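Local atomic coordinates of lectin 2 (Agrocybe aegerita, PDB entry 4TQJ), a protein that binds sugars as a fungal lectin and specifically recognises N-acetylglucosamine at the non-reducing end of glycans. Residues I213-I218 with G263-V268; D234-G237 with A241-I244; N270-D275 with H283-A288; A309-N312 with T316-S319. The protein carries 1 engineered substitution. All coordinates share one frame; numbering follows the deposited sequence.

Contact 1: I213-I218 with G263-V268; sequences IDNFCI and GQVKLV
The CA atoms of N215 and V265 lie 7.7 Å apart, and no backbone hydrogen bond joins their segments. Side chains span the gap instead. V265 carries the contact, with its CB pointing toward 213-218. CG1 stands anti to the backbone N (chi1 176°) and CG2 anti to the carbonyl carbon. The two methyls share the neighbours between them: CG2 reaches I213 and the F216 ring, CG1 the ring and N215. V265 CG2 packs on I213 CG2 at 3.8 Å, where the two side chains cross at about a right angle. V265 CG1 meets F216 CZ, also at 3.8 Å. Here phenylalanine and valine approach from opposite directions, and the methyl comes to the ring obliquely. The F216 ring atom CE2 is 3.9 Å from V265 CG2.

N215 adds its amide to this patch. Its ND2 rests 3.9 Å from V265 CG1 as plain packing. The other end of the amide is held within its own loop: N215 OD1 accepts from F216 N at 2.9 Å and also from W223 NE1. The ring of W223 meets that of F216, and I243 of strand 242-246 touches both F216 and I213.

Strand 210-213 ends one sheet and strand 266-269 ends the next, an arrangement consistent with neighbouring blades of a beta-propeller. The contact joins the end of strand 210-213 and the loop after it to the residues leading into strand 266-269. It is small, about 155 Å² in all. With no hydrogen bond across it, the contact depends on shape; the two bonds to N215 OD1 probably limit rotation of the amide and so set where ND2 lies against V265.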
# COMPACT_ATOMS: atom_id res chain seq x y z
N ILE A 213 36.50 4.59 -13.33
CA ILE A 213 36.48 4.06 -14.69
C ILE A 213 36.93 5.14 -15.66
O ILE A 213 36.54 6.30 -15.52
CB ILE A 213 35.08 3.56 -15.13
CG1 ILE A 213 34.46 2.62 -14.11
CG2 ILE A 213 35.14 2.87 -16.50
CD1 ILE A 213 32.97 2.42 -14.31
N ASP A 214 37.75 4.76 -16.64
CA ASP A 214 38.20 5.71 -17.65
C ASP A 214 37.41 5.47 -18.92
O ASP A 214 37.96 5.07 -19.95
CB ASP A 214 39.71 5.55 -17.92
CG ASP A 214 40.56 5.79 -16.69
OD1 ASP A 214 40.10 6.48 -15.75
OD2 ASP A 214 41.70 5.29 -16.65
N ASN A 215 36.10 5.70 -18.82
CA ASN A 215 35.15 5.36 -19.87
C ASN A 215 33.76 5.90 -19.48
O ASN A 215 33.60 6.54 -18.43
CB ASN A 215 35.11 3.84 -20.11
CG ASN A 215 34.93 3.47 -21.58
OD1 ASN A 215 34.22 4.14 -22.33
ND2 ASN A 215 35.58 2.38 -22.01
N PHE A 216 32.77 5.67 -20.34
CA PHE A 216 31.43 6.18 -20.14
C PHE A 216 31.35 7.71 -20.04
O PHE A 216 30.38 8.25 -19.52
CB PHE A 216 30.78 5.55 -18.89
CG PHE A 216 30.62 4.06 -18.97
CD1 PHE A 216 29.72 3.49 -19.86
CD2 PHE A 216 31.35 3.22 -18.15
CE1 PHE A 216 29.56 2.11 -19.93
CE2 PHE A 216 31.20 1.85 -18.21
CZ PHE A 216 30.31 1.28 -19.11
N CYS A 217 32.36 8.41 -20.55
CA CYS A 217 32.39 9.86 -20.42
C CYS A 217 32.58 10.56 -21.76
O CYS A 217 33.04 9.98 -22.74
CB CYS A 217 33.49 10.29 -19.45
SG CYS A 217 33.20 9.79 -17.76
N ILE A 218 32.23 11.84 -21.78
CA ILE A 218 32.26 12.59 -23.03
C ILE A 218 33.66 12.60 -23.66
O ILE A 218 33.80 12.53 -24.88
CB ILE A 218 31.70 14.01 -22.82
CG1 ILE A 218 31.58 14.75 -24.15
CG2 ILE A 218 32.52 14.77 -21.76
CD1 ILE A 218 30.64 15.92 -24.08
N GLY A 263 35.38 -3.38 -12.89
CA GLY A 263 36.14 -4.18 -13.83
C GLY A 263 36.18 -3.60 -15.23
O GLY A 263 35.71 -2.49 -15.48
N GLN A 264 36.76 -4.35 -16.17
CA GLN A 264 36.91 -3.84 -17.53
C GLN A 264 35.56 -3.61 -18.20
O GLN A 264 34.57 -4.27 -17.89
CB GLN A 264 37.80 -4.77 -18.36
CG GLN A 264 37.30 -6.19 -18.45
CD GLN A 264 38.18 -7.07 -19.31
OE1 GLN A 264 38.72 -8.09 -18.84
NE2 GLN A 264 38.34 -6.70 -20.59
N VAL A 265 35.53 -2.67 -19.13
CA VAL A 265 34.30 -2.29 -19.81
C VAL A 265 34.09 -3.15 -21.04
O VAL A 265 34.86 -3.09 -22.00
CB VAL A 265 34.37 -0.82 -20.22
CG1 VAL A 265 33.13 -0.42 -21.02
CG2 VAL A 265 34.54 0.05 -18.98
N LYS A 266 33.03 -3.96 -21.01
CA LYS A 266 32.80 -4.97 -22.05
C LYS A 266 31.48 -4.77 -22.78
O LYS A 266 30.51 -4.30 -22.20
CB LYS A 266 32.83 -6.37 -21.44
CG LYS A 266 34.09 -6.70 -20.66
CD LYS A 266 34.07 -8.16 -20.17
CE LYS A 266 34.98 -8.34 -18.96
NZ LYS A 266 35.79 -9.60 -19.03
N LEU A 267 31.45 -5.13 -24.06
CA LEU A 267 30.23 -5.09 -24.85
C LEU A 267 29.41 -6.34 -24.59
O LEU A 267 29.83 -7.44 -24.95
CB LEU A 267 30.55 -5.02 -26.35
CG LEU A 267 29.29 -4.90 -27.22
CD1 LEU A 267 28.84 -3.46 -27.24
CD2 LEU A 267 29.47 -5.41 -28.65
N VAL A 268 28.25 -6.19 -23.96
CA VAL A 268 27.44 -7.34 -23.56
C VAL A 268 26.26 -7.61 -24.48
O VAL A 268 25.70 -8.71 -24.46
CB VAL A 268 26.89 -7.17 -22.14
CG1 VAL A 268 28.04 -7.06 -21.11
CG2 VAL A 268 25.99 -5.96 -22.08

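Contact 2: D234-G237 with A241-I244; sequences DLTG and ADII
Two aspartates meet here at close range: D234 OD1 and D242 OD2 are 3.4 Å apart, both acceptors, with their carboxylate planes turned 39° from each other. Each oxygen accepts from backbone N-H, D242 OD2 from one and D234 OD1 from two. D242 OD2 accepts from L235 N at 2.8 Å, in a nearly straight bond (166°) that arrives on the anti side of the carboxylate. D234 OD1 accepts from T236 N at 3.0 Å and from G237 N at 2.9 Å. Both donors come from the same face, well above the carboxylate plane. These bonds make an Asx turn and a wider Asx motif. D234 CG lies anti to the backbone N (chi1 -171°), which carries the carboxylate over the turn that follows.

The other oxygens have partners outside the two segments as well. D234 OD2 takes G239 N and T1 N, while D242 OD1 takes N256 N. A water also donates to D242 OD1 and accepts from T236 OG1 at 2.6 Å, tying the threonine to the strand.

Beside this polar cluster lies an apolar strip. L235 CD1 packs on I244 CB at 3.9 Å, the two side chains crossing at about a right angle. L235 CG also lies against D242 CB.

The segments flank the loop between strands 230-233 and 242-246, in an FG-GAP-like repeat of the propeller clan. D238 OD1 brings a third like charge close to D234 OD1. The backbone N-H donors and the T1 nitrogen probably offset the repulsion, which is consistent with D234 and D242 both being ionised.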
# COMPACT_ATOMS: atom_id res chain seq x y z
N ASP A 234 21.92 -2.58 -10.32
CA ASP A 234 22.49 -3.86 -9.96
C ASP A 234 22.22 -4.87 -11.06
O ASP A 234 21.07 -5.24 -11.29
CB ASP A 234 21.88 -4.37 -8.66
CG ASP A 234 22.60 -5.58 -8.13
OD1 ASP A 234 23.60 -5.99 -8.77
OD2 ASP A 234 22.18 -6.11 -7.08
N LEU A 235 23.29 -5.31 -11.71
CA LEU A 235 23.23 -6.29 -12.80
C LEU A 235 23.74 -7.67 -12.37
O LEU A 235 23.78 -8.59 -13.19
CB LEU A 235 24.08 -5.79 -13.98
CG LEU A 235 23.72 -4.39 -14.49
CD1 LEU A 235 24.59 -4.00 -15.70
CD2 LEU A 235 22.25 -4.28 -14.83
N THR A 236 24.15 -7.82 -11.12
CA THR A 236 24.67 -9.11 -10.65
C THR A 236 23.90 -9.69 -9.47
O THR A 236 24.06 -10.85 -9.13
CB THR A 236 26.11 -8.99 -10.22
OG1 THR A 236 26.19 -8.06 -9.13
CG2 THR A 236 26.96 -8.49 -11.40
N GLY A 237 23.05 -8.88 -8.85
CA GLY A 237 22.27 -9.37 -7.73
C GLY A 237 22.96 -9.27 -6.39
O GLY A 237 22.38 -9.66 -5.38
N ALA A 241 25.42 -1.29 -7.15
CA ALA A 241 25.17 -0.76 -8.48
C ALA A 241 26.33 -0.98 -9.47
O ALA A 241 27.47 -0.57 -9.22
CB ALA A 241 24.83 0.72 -8.39
N ASP A 242 26.02 -1.62 -10.58
CA ASP A 242 26.94 -1.70 -11.71
C ASP A 242 26.66 -0.58 -12.69
O ASP A 242 25.74 0.21 -12.49
CB ASP A 242 26.80 -3.07 -12.38
CG ASP A 242 26.97 -4.19 -11.37
OD1 ASP A 242 28.12 -4.47 -11.02
OD2 ASP A 242 25.95 -4.74 -10.90
N ILE A 243 27.48 -0.48 -13.74
CA ILE A 243 27.29 0.58 -14.71
C ILE A 243 27.06 0.02 -16.10
O ILE A 243 27.72 -0.92 -16.52
CB ILE A 243 28.46 1.57 -14.69
CG1 ILE A 243 28.44 2.35 -13.38
CG2 ILE A 243 28.39 2.51 -15.87
CD1 ILE A 243 29.62 3.24 -13.19
N ILE A 244 26.09 0.60 -16.80
CA ILE A 244 25.76 0.17 -18.15
C ILE A 244 25.37 1.38 -18.98
O ILE A 244 24.81 2.34 -18.47
CB ILE A 244 24.65 -0.92 -18.15
CG1 ILE A 244 24.32 -1.36 -19.58
CG2 ILE A 244 23.41 -0.43 -17.41
CD1 ILE A 244 23.53 -2.68 -19.66
O HOH W 1 28.03 -6.18 -8.86

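Contact 3: N270-D275 with H283-A288; sequences NDFGTD and HPRFIA
The linker between strands 266-269 and 285-288 is pinned here to the strand it leads into, with R285 reaching back to the backbone of F272. R285 NH1 donates to F272 O at 2.8 Å. The donor approaches almost in line with the carbonyl bond, at a C=O...N angle of 160°. The oxygen sits at the edge of the guanidinium, tilted 17° out of its plane. Bends at chi2 and chi3 of the arginine place the guanidinium there. Nearer the backbone, R285 CD lies 3.4 Å from F272 O and 4.2 Å from F272 CB. The F272 ring itself meets R285 only obliquely, through CG of the arginine.

A second bond fixes the rotation of the guanidinium: R285 NE donates to H283 O at 3.0 Å. The arginine thus ties together carbonyls from the early and late parts of the linker.

Strand 285-288 opens a four-stranded antiparallel sheet, and strand 266-269 closes the preceding one. The linker is therefore a crossing from sheet to sheet, as between the blades of a beta-propeller. Its backbone at F272 has a positive phi (76°), a left-handed conformation. D271 bonds within that turn: its OD1 accepts from F272 N at 2.8 Å through the anti lone pair, and it also accepts from W278 NE1.

The ring of W278 meets the F272 ring, stands edge-to-face with H283, and is touched by the R285 side chain. F272 also touches V298 of strand 297-301 and A320.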
# COMPACT_ATOMS: atom_id res chain seq x y z
N ASN A 270 24.90 -6.50 -28.54
CA ASN A 270 25.16 -5.77 -29.78
C ASN A 270 23.90 -5.10 -30.35
O ASN A 270 23.59 -5.21 -31.54
CB ASN A 270 25.88 -6.63 -30.82
CG ASN A 270 24.97 -7.66 -31.48
OD1 ASN A 270 23.88 -7.95 -30.99
ND2 ASN A 270 25.43 -8.22 -32.60
N ASP A 271 23.20 -4.36 -29.49
CA ASP A 271 21.98 -3.66 -29.87
C ASP A 271 21.72 -2.52 -28.89
O ASP A 271 22.43 -2.38 -27.91
CB ASP A 271 20.80 -4.61 -29.86
CG ASP A 271 19.84 -4.37 -31.02
OD1 ASP A 271 19.45 -3.21 -31.26
OD2 ASP A 271 19.50 -5.36 -31.70
N PHE A 272 20.68 -1.74 -29.17
CA PHE A 272 20.28 -0.59 -28.34
C PHE A 272 21.20 0.63 -28.54
O PHE A 272 21.00 1.67 -27.91
CB PHE A 272 20.16 -0.96 -26.85
CG PHE A 272 19.12 -2.02 -26.57
CD1 PHE A 272 17.78 -1.76 -26.77
CD2 PHE A 272 19.50 -3.28 -26.13
CE1 PHE A 272 16.82 -2.73 -26.54
CE2 PHE A 272 18.55 -4.26 -25.88
CZ PHE A 272 17.20 -3.97 -26.08
N GLY A 273 22.17 0.51 -29.45
CA GLY A 273 23.07 1.62 -29.71
C GLY A 273 22.87 2.31 -31.05
O GLY A 273 22.01 1.91 -31.85
N THR A 274 23.67 3.34 -31.32
CA THR A 274 23.47 4.15 -32.53
C THR A 274 23.69 3.35 -33.81
O THR A 274 23.03 3.60 -34.83
CB THR A 274 24.35 5.39 -32.54
OG1 THR A 274 25.73 5.00 -32.54
CG2 THR A 274 24.05 6.25 -31.29
N ASP A 275 24.61 2.40 -33.78
CA ASP A 275 24.86 1.57 -34.96
C ASP A 275 23.61 0.84 -35.42
O ASP A 275 23.44 0.59 -36.61
CB ASP A 275 26.03 0.60 -34.75
CG ASP A 275 27.38 1.25 -35.01
OD1 ASP A 275 27.40 2.43 -35.44
OD2 ASP A 275 28.43 0.58 -34.80
N HIS A 283 13.79 6.91 -29.20
CA HIS A 283 13.84 5.56 -28.66
C HIS A 283 14.26 5.47 -27.20
O HIS A 283 15.40 5.12 -26.90
CB HIS A 283 14.82 4.74 -29.50
CG HIS A 283 14.50 4.74 -30.96
ND1 HIS A 283 15.41 5.10 -31.93
CD2 HIS A 283 13.37 4.38 -31.63
CE1 HIS A 283 14.86 4.97 -33.12
NE2 HIS A 283 13.62 4.55 -32.97
N PRO A 284 13.33 5.77 -26.29
CA PRO A 284 13.68 5.68 -24.86
C PRO A 284 14.17 4.28 -24.43
O PRO A 284 13.58 3.24 -24.80
CB PRO A 284 12.39 6.08 -24.14
CG PRO A 284 11.33 6.21 -25.18
CD PRO A 284 12.02 6.41 -26.51
N ARG A 285 15.25 4.28 -23.67
CA ARG A 285 15.82 3.04 -23.13
C ARG A 285 15.80 3.03 -21.58
O ARG A 285 15.85 4.08 -20.94
CB ARG A 285 17.20 2.79 -23.70
CG ARG A 285 17.18 2.13 -25.11
CD ARG A 285 18.27 2.65 -26.05
NE ARG A 285 18.11 4.07 -26.37
CZ ARG A 285 19.05 4.82 -26.97
NH1 ARG A 285 20.21 4.27 -27.33
NH2 ARG A 285 18.83 6.10 -27.20
N PHE A 286 15.69 1.84 -21.00
CA PHE A 286 15.59 1.70 -19.54
C PHE A 286 16.31 0.44 -19.08
O PHE A 286 16.47 -0.52 -19.83
CB PHE A 286 14.12 1.55 -19.08
CG PHE A 286 13.22 2.68 -19.49
CD1 PHE A 286 12.83 3.65 -18.57
CD2 PHE A 286 12.70 2.75 -20.78
CE1 PHE A 286 11.97 4.70 -18.95
CE2 PHE A 286 11.86 3.77 -21.16
CZ PHE A 286 11.49 4.75 -20.24
N ILE A 287 16.74 0.45 -17.82
CA ILE A 287 17.16 -0.77 -17.16
C ILE A 287 16.09 -1.04 -16.11
O ILE A 287 15.76 -0.15 -15.33
CB ILE A 287 18.52 -0.62 -16.45
CG1 ILE A 287 19.61 -0.14 -17.43
CG2 ILE A 287 18.91 -1.95 -15.78
CD1 ILE A 287 19.69 -0.99 -18.70
N ALA A 288 15.54 -2.23 -16.12
CA ALA A 288 14.52 -2.60 -15.14
C ALA A 288 14.57 -4.10 -14.93
O ALA A 288 15.05 -4.83 -15.80
CB ALA A 288 13.14 -2.17 -15.62

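Contact 4: A309-N312 with T316-S319; sequences ALNN and TFQS
The side-chain amide of N311 lies over one face of the F317 ring, its plane 39° from that of the ring. N311 CG sits 3.9 Å above the ring plane, shifted toward the rim. N311 ND2 is 3.6 Å from F317 CZ, and N311 CB is 3.6 Å from F317 CE1. The chi1 of N311 (-168°) sets CG anti to the backbone N and swings the amide across the ring. Both ends of the amide are held: ND2 donates to L235 O and G296 O in other loops, while OD1 accepts from G313 N and G315 N of its own turn. At the ring edge, near its plane, is A309 O.

The hairpin between strands 306-309 and 321-324 turns here, within an FG-GAP-like repeat. N311 and F317 form a single beta bridge. It is flanked by backbone bonds from Q318 N to L310 O and from N312 N to T316 O.

N312 bonds through both ends of its amide. Its ND2 donates to T316 OG1 at 2.9 Å, with the hydroxyl oxygen in the amide plane; that oxygen also bonds D314 OD1. N312 OD1 accepts from Q318 NE2 at 2.8 Å. The N312 and Q318 amides are steeply turned, their planes 76° apart, and the glutamine chain bends at chi2 to meet its partner. A water accepts from N312 ND2 and donates to F317 O.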
# COMPACT_ATOMS: atom_id res chain seq x y z
N ALA A 309 16.64 -7.23 -23.73
CA ALA A 309 17.71 -8.21 -23.57
C ALA A 309 17.75 -8.58 -22.10
O ALA A 309 17.90 -7.72 -21.24
CB ALA A 309 19.05 -7.65 -24.01
N LEU A 310 17.58 -9.87 -21.82
CA LEU A 310 17.56 -10.36 -20.45
C LEU A 310 18.94 -10.72 -19.92
O LEU A 310 19.75 -11.36 -20.61
CB LEU A 310 16.64 -11.57 -20.33
CG LEU A 310 15.16 -11.32 -20.65
CD1 LEU A 310 14.40 -12.64 -20.57
CD2 LEU A 310 14.55 -10.25 -19.73
N ASN A 311 19.20 -10.29 -18.69
CA ASN A 311 20.41 -10.57 -17.94
C ASN A 311 20.43 -12.04 -17.56
O ASN A 311 19.43 -12.56 -17.07
CB ASN A 311 20.39 -9.70 -16.67
CG ASN A 311 21.72 -9.67 -15.94
OD1 ASN A 311 22.44 -10.66 -15.87
ND2 ASN A 311 22.04 -8.51 -15.36
N ASN A 312 21.56 -12.71 -17.78
CA ASN A 312 21.68 -14.13 -17.44
C ASN A 312 21.71 -14.28 -15.91
O ASN A 312 21.51 -15.37 -15.37
CB ASN A 312 22.93 -14.75 -18.10
CG ASN A 312 22.78 -14.90 -19.61
OD1 ASN A 312 21.75 -15.35 -20.10
ND2 ASN A 312 23.82 -14.50 -20.36
N THR A 316 26.13 -10.73 -17.72
CA THR A 316 26.09 -11.03 -19.15
C THR A 316 24.64 -11.14 -19.56
O THR A 316 23.76 -11.30 -18.71
CB THR A 316 26.81 -12.35 -19.52
OG1 THR A 316 26.15 -13.46 -18.90
CG2 THR A 316 28.28 -12.32 -19.10
N PHE A 317 24.38 -11.06 -20.86
CA PHE A 317 23.02 -10.92 -21.38
C PHE A 317 22.75 -11.83 -22.58
O PHE A 317 23.64 -12.12 -23.37
CB PHE A 317 22.77 -9.47 -21.80
CG PHE A 317 22.65 -8.51 -20.65
CD1 PHE A 317 21.40 -8.08 -20.22
CD2 PHE A 317 23.78 -8.03 -20.00
CE1 PHE A 317 21.27 -7.18 -19.14
CE2 PHE A 317 23.67 -7.14 -18.94
CZ PHE A 317 22.42 -6.72 -18.51
N GLN A 318 21.49 -12.24 -22.69
CA GLN A 318 20.96 -12.85 -23.90
C GLN A 318 20.82 -11.78 -24.98
O GLN A 318 20.86 -10.58 -24.71
CB GLN A 318 19.58 -13.47 -23.62
CG GLN A 318 19.61 -14.65 -22.68
CD GLN A 318 20.27 -15.86 -23.32
OE1 GLN A 318 20.07 -16.12 -24.51
NE2 GLN A 318 21.09 -16.57 -22.55
N SER A 319 20.63 -12.23 -26.22
CA SER A 319 20.35 -11.32 -27.33
C SER A 319 19.04 -10.54 -27.13
O SER A 319 18.12 -10.98 -26.45
CB SER A 319 20.29 -12.10 -28.65
OG SER A 319 21.57 -12.60 -28.97
O HOH W 2 16.69 -11.57 -24.16
O HOH W 3 24.09 -15.35 -23.09

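Contact 1 lies between two sheets and contact 3 in the linker from one sheet to the next; contacts 2 and 4 lie in turns within one. Contact 2 lies between the segments of contact 1 in sequence, with centres 13 Å apart; I243 CD1 packs on I213 CD1 at 3.6 Å. Contacts 1 and 3 repeat one design: N215 or D271 holds the next phenylalanine's N and a tryptophan NE1, and an arginine (R230 or R285) takes that phenylalanine's carbonyl. L235 O and N311 ND2, 2.8 Å apart, join contacts 2 and 4 across the sheets. F317 of contact 4 reaches V268 of contact 1, and A309 touches F272 of contact 3.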